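Twin-arginine translocation pathway signal protein (Burkholderia phytofirmans, PDB 2RJO) probably serves as a periplasmic sugar-binding protein, holding beta-D-galactopyranose in a pocket of its periplasmic-binding-protein fold. Local coordinates at residues 102-116 against 274-288. Numbering follows the deposited sequence.
Sequences HPWDYNPNYVAHLSY and LATLPKDRRESFCTA
The Trp-104 indole is sandwiched between His-102 CB over one face and Lys-279 over the opposite, where CE sits 3.4 Å from the centroid of the six-membered ring in a CH-pi contact. Bends at chi2, chi3 and chi4 fold the lysine back over this face, and NZ adds a cation-pi interaction. The indole flanks one end of a parallel strand pair, 110-115 with 283-286, in the mixed sheet of a periplasmic-binding-protein fold. Four backbone hydrogen bonds join the pair: His-113 N to Arg-282 O, Ser-284 N to His-113 O, Ser-115 N to Ser-284 O and Cys-286 N to Ser-115 O. Strand 90-94 pairs with the other edge of 110-115, while helix 253-268 packs on Val-111, Leu-114 and Leu-274.

Beside the indole, the extended end of Glu-283 passes Pro-103, with CG against Pro-103 CD, and delivers OE2 to His-102 ND1 at 2.6 Å. This His-carboxylate hydrogen bond lies close to the imidazole plane but meets the syn side of OE2 31° out of the carboxylate plane; the other oxygen, OE1, is hydrogen-bonded to Tyr-323 OH. Buried Arg-282, its chain bent at chi2 (-74°), runs counter to Trp-104, with CB at the ring edge, 3.7 Å from CE3. Its guanidinium reaches the turn, where NH1 lies 2.9 Å from Pro-103 O.

Toward the sugar site, Phe-285 lays a ring face against the backbone carbonyl carbon of Tyr-116. Cys-286 CB lies over one face of the Tyr-116 ring, which meets the galactose-pocket residues Trp-95 and Trp-251, in a CH-pi contact, and SG, 4.8 Å from the centroid, makes a sulfur-aromatic contact on the same side. Ala-288 CB comes within 3.6 Å of Tyr-116 CD1, and one water links Tyr-116 OH, at 3.0 Å, to Thr-287 O, its acceptor.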
loop_
_atom_site.group_PDB
_atom_site.type_symbol
_atom_site.label_atom_id
_atom_site.label_comp_id
_atom_site.label_asym_id
_atom_site.label_seq_id
_atom_site.Cartn_x
_atom_site.Cartn_y
_atom_site.Cartn_z
ATOM N N HIS A 102 18.761 1.547 -4.376
ATOM C CA HIS A 102 18.330 0.942 -5.639
ATOM C C HIS A 102 18.717 -0.532 -5.714
ATOM O O HIS A 102 19.825 -0.923 -5.321
ATOM C CB HIS A 102 18.968 1.664 -6.832
ATOM C CG HIS A 102 18.693 3.131 -6.877
ATOM N ND1 HIS A 102 17.427 3.649 -7.092
ATOM C CD2 HIS A 102 19.506 4.202 -6.719
ATOM C CE1 HIS A 102 17.480 4.962 -7.059
ATOM N NE2 HIS A 102 18.733 5.329 -6.833
ATOM N N PRO A 103 17.804 -1.378 -6.221
ATOM C CA PRO A 103 18.118 -2.806 -6.325
ATOM C C PRO A 103 19.359 -3.111 -7.169
ATOM O O PRO A 103 20.112 -4.034 -6.854
ATOM C CB PRO A 103 16.840 -3.413 -6.915
ATOM C CG PRO A 103 16.127 -2.251 -7.537
ATOM C CD PRO A 103 16.402 -1.121 -6.585
ATOM N N TRP A 104 19.576 -2.338 -8.230
ATOM C CA TRP A 104 20.735 -2.568 -9.094
ATOM C C TRP A 104 22.075 -2.317 -8.403
ATOM O O TRP A 104 23.131 -2.666 -8.938
ATOM C CB TRP A 104 20.621 -1.740 -10.375
ATOM C CG TRP A 104 20.248 -0.301 -10.173
ATOM C CD1 TRP A 104 21.065 0.708 -9.770
ATOM C CD2 TRP A 104 18.962 0.287 -10.394
ATOM N NE1 TRP A 104 20.368 1.894 -9.722
ATOM C CE2 TRP A 104 19.068 1.657 -10.090
ATOM C CE3 TRP A 104 17.715 -0.218 -10.794
ATOM C CZ2 TRP A 104 17.988 2.535 -10.208
ATOM C CZ3 TRP A 104 16.643 0.657 -10.908
ATOM C CH2 TRP A 104 16.783 2.012 -10.605
ATOM N N ASP A 105 22.037 -1.717 -7.216
ATOM C CA ASP A 105 23.262 -1.493 -6.452
ATOM C C ASP A 105 23.501 -2.713 -5.546
ATOM O O ASP A 105 24.528 -2.803 -4.868
ATOM C CB ASP A 105 23.174 -0.215 -5.599
ATOM C CG ASP A 105 23.216 1.066 -6.439
ATOM O OD1 ASP A 105 23.960 1.112 -7.442
ATOM O OD2 ASP A 105 22.514 2.035 -6.085
ATOM N N TYR A 106 22.547 -3.642 -5.531
ATOM C CA TYR A 106 22.696 -4.853 -4.725
ATOM C C TYR A 106 22.382 -6.111 -5.539
ATOM O O TYR A 106 21.631 -6.971 -5.072
ATOM C CB TYR A 106 21.783 -4.829 -3.487
ATOM C CG TYR A 106 22.128 -3.807 -2.419
ATOM C CD1 TYR A 106 21.729 -2.479 -2.545
ATOM C CD2 TYR A 106 22.814 -4.179 -1.269
ATOM C CE1 TYR A 106 21.996 -1.545 -1.547
ATOM C CE2 TYR A 106 23.091 -3.248 -0.255
ATOM C CZ TYR A 106 22.673 -1.932 -0.404
ATOM O OH TYR A 106 22.895 -1.004 0.594
ATOM N N ASN A 107 22.939 -6.222 -6.748
ATOM C CA ASN A 107 22.698 -7.410 -7.581
ATOM C C ASN A 107 23.345 -8.651 -6.955
ATOM O O ASN A 107 24.484 -8.595 -6.486
ATOM C CB ASN A 107 23.264 -7.223 -8.994
ATOM C CG ASN A 107 22.563 -6.121 -9.775
ATOM O OD1 ASN A 107 21.418 -5.771 -9.491
ATOM N ND2 ASN A 107 23.249 -5.577 -10.781
ATOM N N PRO A 108 22.634 -9.795 -6.944
ATOM C CA PRO A 108 21.277 -10.045 -7.444
ATOM C C PRO A 108 20.277 -10.203 -6.283
ATOM O O PRO A 108 19.077 -10.418 -6.501
ATOM C CB PRO A 108 21.459 -11.353 -8.192
ATOM C CG PRO A 108 22.297 -12.132 -7.173
ATOM C CD PRO A 108 23.310 -11.077 -6.657
ATOM N N ASN A 109 20.786 -10.089 -5.056
ATOM C CA ASN A 109 19.984 -10.260 -3.847
ATOM C C ASN A 109 18.777 -9.325 -3.702
ATOM O O ASN A 109 17.712 -9.753 -3.276
ATOM C CB ASN A 109 20.892 -10.150 -2.619
ATOM C CG ASN A 109 22.056 -11.138 -2.665
ATOM O OD1 ASN A 109 21.939 -12.281 -2.222
ATOM N ND2 ASN A 109 23.173 -10.702 -3.227
ATOM N N TYR A 110 18.940 -8.058 -4.051
ATOM C CA TYR A 110 17.840 -7.106 -3.976
ATOM C C TYR A 110 17.145 -7.194 -5.331
ATOM O O TYR A 110 17.468 -6.445 -6.244
ATOM C CB TYR A 110 18.376 -5.694 -3.760
ATOM C CG TYR A 110 17.335 -4.665 -3.392
ATOM C CD1 TYR A 110 15.973 -4.970 -3.394
ATOM C CD2 TYR A 110 17.720 -3.376 -3.042
ATOM C CE1 TYR A 110 15.025 -4.011 -3.053
ATOM C CE2 TYR A 110 16.793 -2.419 -2.703
ATOM C CZ TYR A 110 15.446 -2.735 -2.708
ATOM O OH TYR A 110 14.537 -1.764 -2.359
ATOM N N VAL A 111 16.197 -8.118 -5.441
ATOM C CA VAL A 111 15.471 -8.360 -6.682
ATOM C C VAL A 111 14.694 -7.184 -7.250
ATOM O O VAL A 111 14.845 -6.841 -8.426
ATOM C CB VAL A 111 14.507 -9.537 -6.518
ATOM C CG1 VAL A 111 13.789 -9.802 -7.831
ATOM C CG2 VAL A 111 15.272 -10.762 -6.053
ATOM N N ALA A 112 13.846 -6.565 -6.439
ATOM C CA ALA A 112 13.081 -5.445 -6.953
ATOM C C ALA A 112 12.308 -4.656 -5.910
ATOM O O ALA A 112 12.090 -5.111 -4.793
ATOM C CB ALA A 112 12.117 -5.936 -8.047
ATOM N N HIS A 113 11.920 -3.450 -6.304
ATOM C CA HIS A 113 11.125 -2.559 -5.479
ATOM C C HIS A 113 9.855 -2.323 -6.289
ATOM O O HIS A 113 9.919 -2.017 -7.484
ATOM C CB HIS A 113 11.842 -1.227 -5.253
ATOM C CG HIS A 113 11.030 -0.232 -4.484
ATOM N ND1 HIS A 113 10.619 -0.453 -3.187
ATOM C CD2 HIS A 113 10.514 0.967 -4.841
ATOM C CE1 HIS A 113 9.886 0.566 -2.779
ATOM N NE2 HIS A 113 9.805 1.440 -3.765
ATOM N N LEU A 114 8.703 -2.497 -5.656
ATOM C CA LEU A 114 7.436 -2.293 -6.342
ATOM C C LEU A 114 6.693 -1.140 -5.691
ATOM O O LEU A 114 6.744 -0.963 -4.478
ATOM C CB LEU A 114 6.570 -3.549 -6.263
ATOM C CG LEU A 114 7.168 -4.849 -6.800
ATOM C CD1 LEU A 114 6.110 -5.926 -6.689
ATOM C CD2 LEU A 114 7.631 -4.682 -8.243
ATOM N N SER A 115 5.997 -0.351 -6.497
ATOM C CA SER A 115 5.263 0.769 -5.953
ATOM C C SER A 115 4.264 1.286 -6.968
ATOM O O SER A 115 4.140 0.746 -8.063
ATOM C CB SER A 115 6.234 1.884 -5.561
ATOM O OG SER A 115 5.570 2.916 -4.852
ATOM N N TYR A 116 3.536 2.321 -6.581
ATOM C CA TYR A 116 2.560 2.937 -7.458
ATOM C C TYR A 116 2.777 4.427 -7.333
ATOM O O TYR A 116 3.349 4.896 -6.341
ATOM C CB TYR A 116 1.144 2.587 -7.020
ATOM C CG TYR A 116 0.796 1.135 -7.151
ATOM C CD1 TYR A 116 -0.059 0.701 -8.148
ATOM C CD2 TYR A 116 1.289 0.195 -6.251
ATOM C CE1 TYR A 116 -0.427 -0.638 -8.248
ATOM C CE2 TYR A 116 0.931 -1.146 -6.336
ATOM C CZ TYR A 116 0.069 -1.556 -7.337
ATOM O OH TYR A 116 -0.313 -2.876 -7.426
ATOM N N LEU A 274 18.548 -10.960 -13.651
ATOM C CA LEU A 274 18.501 -9.646 -13.013
ATOM C C LEU A 274 19.385 -8.571 -13.624
ATOM O O LEU A 274 18.920 -7.468 -13.924
ATOM C CB LEU A 274 18.856 -9.781 -11.530
ATOM C CG LEU A 274 17.667 -9.777 -10.571
ATOM C CD1 LEU A 274 16.589 -10.695 -11.091
ATOM C CD2 LEU A 274 18.118 -10.196 -9.186
ATOM N N ALA A 275 20.661 -8.893 -13.801
ATOM C CA ALA A 275 21.629 -7.947 -14.351
ATOM C C ALA A 275 21.236 -7.347 -15.699
ATOM O O ALA A 275 21.648 -6.233 -16.013
ATOM C CB ALA A 275 22.991 -8.617 -14.472
ATOM N N THR A 276 20.434 -8.068 -16.476
ATOM C CA THR A 276 20.019 -7.608 -17.803
ATOM C C THR A 276 18.613 -7.002 -17.883
ATOM O O THR A 276 18.147 -6.654 -18.969
ATOM C CB THR A 276 20.063 -8.773 -18.796
ATOM O OG1 THR A 276 20.979 -9.765 -18.312
ATOM C CG2 THR A 276 20.531 -8.291 -20.161
ATOM N N LEU A 277 17.925 -6.878 -16.752
ATOM C CA LEU A 277 16.572 -6.320 -16.762
ATOM C C LEU A 277 16.538 -4.806 -16.916
ATOM O O LEU A 277 17.425 -4.102 -16.437
ATOM C CB LEU A 277 15.834 -6.673 -15.469
ATOM C CG LEU A 277 15.121 -7.998 -15.251
ATOM C CD1 LEU A 277 16.051 -9.146 -15.515
ATOM C CD2 LEU A 277 14.611 -8.040 -13.817
ATOM N N PRO A 278 15.508 -4.282 -17.595
ATOM C CA PRO A 278 15.445 -2.828 -17.737
ATOM C C PRO A 278 15.217 -2.285 -16.326
ATOM O O PRO A 278 14.819 -3.038 -15.422
ATOM C CB PRO A 278 14.227 -2.617 -18.639
ATOM C CG PRO A 278 14.195 -3.872 -19.466
ATOM C CD PRO A 278 14.493 -4.944 -18.437
ATOM N N LYS A 279 15.468 -0.997 -16.133
ATOM C CA LYS A 279 15.295 -0.382 -14.823
ATOM C C LYS A 279 13.836 -0.459 -14.352
ATOM O O LYS A 279 13.582 -0.693 -13.170
ATOM C CB LYS A 279 15.750 1.085 -14.869
ATOM C CG LYS A 279 17.095 1.313 -15.572
ATOM C CD LYS A 279 18.295 1.019 -14.681
ATOM C CE LYS A 279 18.486 2.123 -13.653
ATOM N NZ LYS A 279 18.800 3.459 -14.266
ATOM N N ASP A 280 12.886 -0.264 -15.267
ATOM C CA ASP A 280 11.471 -0.305 -14.900
ATOM C C ASP A 280 10.973 -1.680 -14.471
ATOM O O ASP A 280 9.801 -1.836 -14.111
ATOM C CB ASP A 280 10.584 0.239 -16.028
ATOM C CG ASP A 280 10.879 -0.397 -17.363
ATOM O OD1 ASP A 280 9.923 -0.823 -18.038
ATOM O OD2 ASP A 280 12.066 -0.458 -17.743
ATOM N N ARG A 281 11.858 -2.672 -14.506
ATOM C CA ARG A 281 11.513 -4.020 -14.067
ATOM C C ARG A 281 12.223 -4.304 -12.749
ATOM O O ARG A 281 11.994 -5.328 -12.110
ATOM C CB ARG A 281 11.891 -5.050 -15.131
ATOM C CG ARG A 281 11.005 -4.921 -16.354
ATOM C CD ARG A 281 11.179 -6.053 -17.316
ATOM N NE ARG A 281 10.100 -6.053 -18.295
ATOM C CZ ARG A 281 9.917 -7.009 -19.199
ATOM N NH1 ARG A 281 10.753 -8.040 -19.255
ATOM N NH2 ARG A 281 8.876 -6.954 -20.015
ATOM N N ARG A 282 13.071 -3.360 -12.353
ATOM C CA ARG A 282 13.831 -3.423 -11.105
ATOM C C ARG A 282 13.149 -2.528 -10.067
ATOM O O ARG A 282 13.017 -2.904 -8.905
ATOM C CB ARG A 282 15.267 -2.963 -11.354
ATOM C CG ARG A 282 16.211 -4.099 -11.712
ATOM C CD ARG A 282 16.503 -4.918 -10.454
ATOM N NE ARG A 282 17.615 -5.826 -10.655
ATOM C CZ ARG A 282 18.484 -6.182 -9.716
ATOM N NH1 ARG A 282 18.390 -5.706 -8.486
ATOM N NH2 ARG A 282 19.444 -7.046 -10.011
ATOM N N GLU A 283 12.740 -1.340 -10.503
ATOM C CA GLU A 283 12.021 -0.375 -9.672
ATOM C C GLU A 283 10.821 -0.005 -10.526
ATOM O O GLU A 283 10.941 0.771 -11.474
ATOM C CB GLU A 283 12.862 0.869 -9.399
ATOM C CG GLU A 283 13.971 0.662 -8.391
ATOM C CD GLU A 283 14.576 1.971 -7.915
ATOM O OE1 GLU A 283 14.204 3.031 -8.461
ATOM O OE2 GLU A 283 15.428 1.938 -6.999
ATOM N N SER A 284 9.663 -0.564 -10.190
ATOM C CA SER A 284 8.461 -0.343 -10.983
ATOM C C SER A 284 7.290 0.367 -10.319
ATOM O O SER A 284 7.042 0.221 -9.123
ATOM C CB SER A 284 7.953 -1.697 -11.495
ATOM O OG SER A 284 9.022 -2.583 -11.811
ATOM N N PHE A 285 6.580 1.157 -11.114
ATOM C CA PHE A 285 5.351 1.798 -10.657
ATOM C C PHE A 285 4.401 0.826 -11.332
ATOM O O PHE A 285 4.571 0.542 -12.514
ATOM C CB PHE A 285 5.164 3.192 -11.261
ATOM C CG PHE A 285 5.499 4.306 -10.322
ATOM C CD1 PHE A 285 5.545 5.619 -10.777
ATOM C CD2 PHE A 285 5.774 4.049 -8.978
ATOM C CE1 PHE A 285 5.860 6.667 -9.911
ATOM C CE2 PHE A 285 6.090 5.086 -8.104
ATOM C CZ PHE A 285 6.135 6.396 -8.570
ATOM N N CYS A 286 3.428 0.293 -10.606
ATOM C CA CYS A 286 2.518 -0.671 -11.209
ATOM C C CYS A 286 1.180 -0.043 -11.563
ATOM O O CYS A 286 0.862 1.063 -11.126
ATOM C CB CYS A 286 2.301 -1.849 -10.261
ATOM S SG CYS A 286 3.844 -2.555 -9.648
ATOM N N THR A 287 0.407 -0.746 -12.373
ATOM C CA THR A 287 -0.897 -0.250 -12.778
ATOM C C THR A 287 -1.904 -0.572 -11.695
ATOM O O THR A 287 -1.933 -1.691 -11.193
ATOM C CB THR A 287 -1.360 -0.905 -14.092
ATOM O OG1 THR A 287 -0.458 -0.541 -15.145
ATOM C CG2 THR A 287 -2.766 -0.443 -14.459
ATOM N N ALA A 288 -2.718 0.410 -11.321
ATOM C CA ALA A 288 -3.744 0.194 -10.305
ATOM C C ALA A 288 -5.101 0.485 -10.947
ATOM O O ALA A 288 -5.153 0.976 -12.071
ATOM C CB ALA A 288 -3.502 1.108 -9.121
HETATM O O HOH W 1 -2.296 -3.580 -9.565
#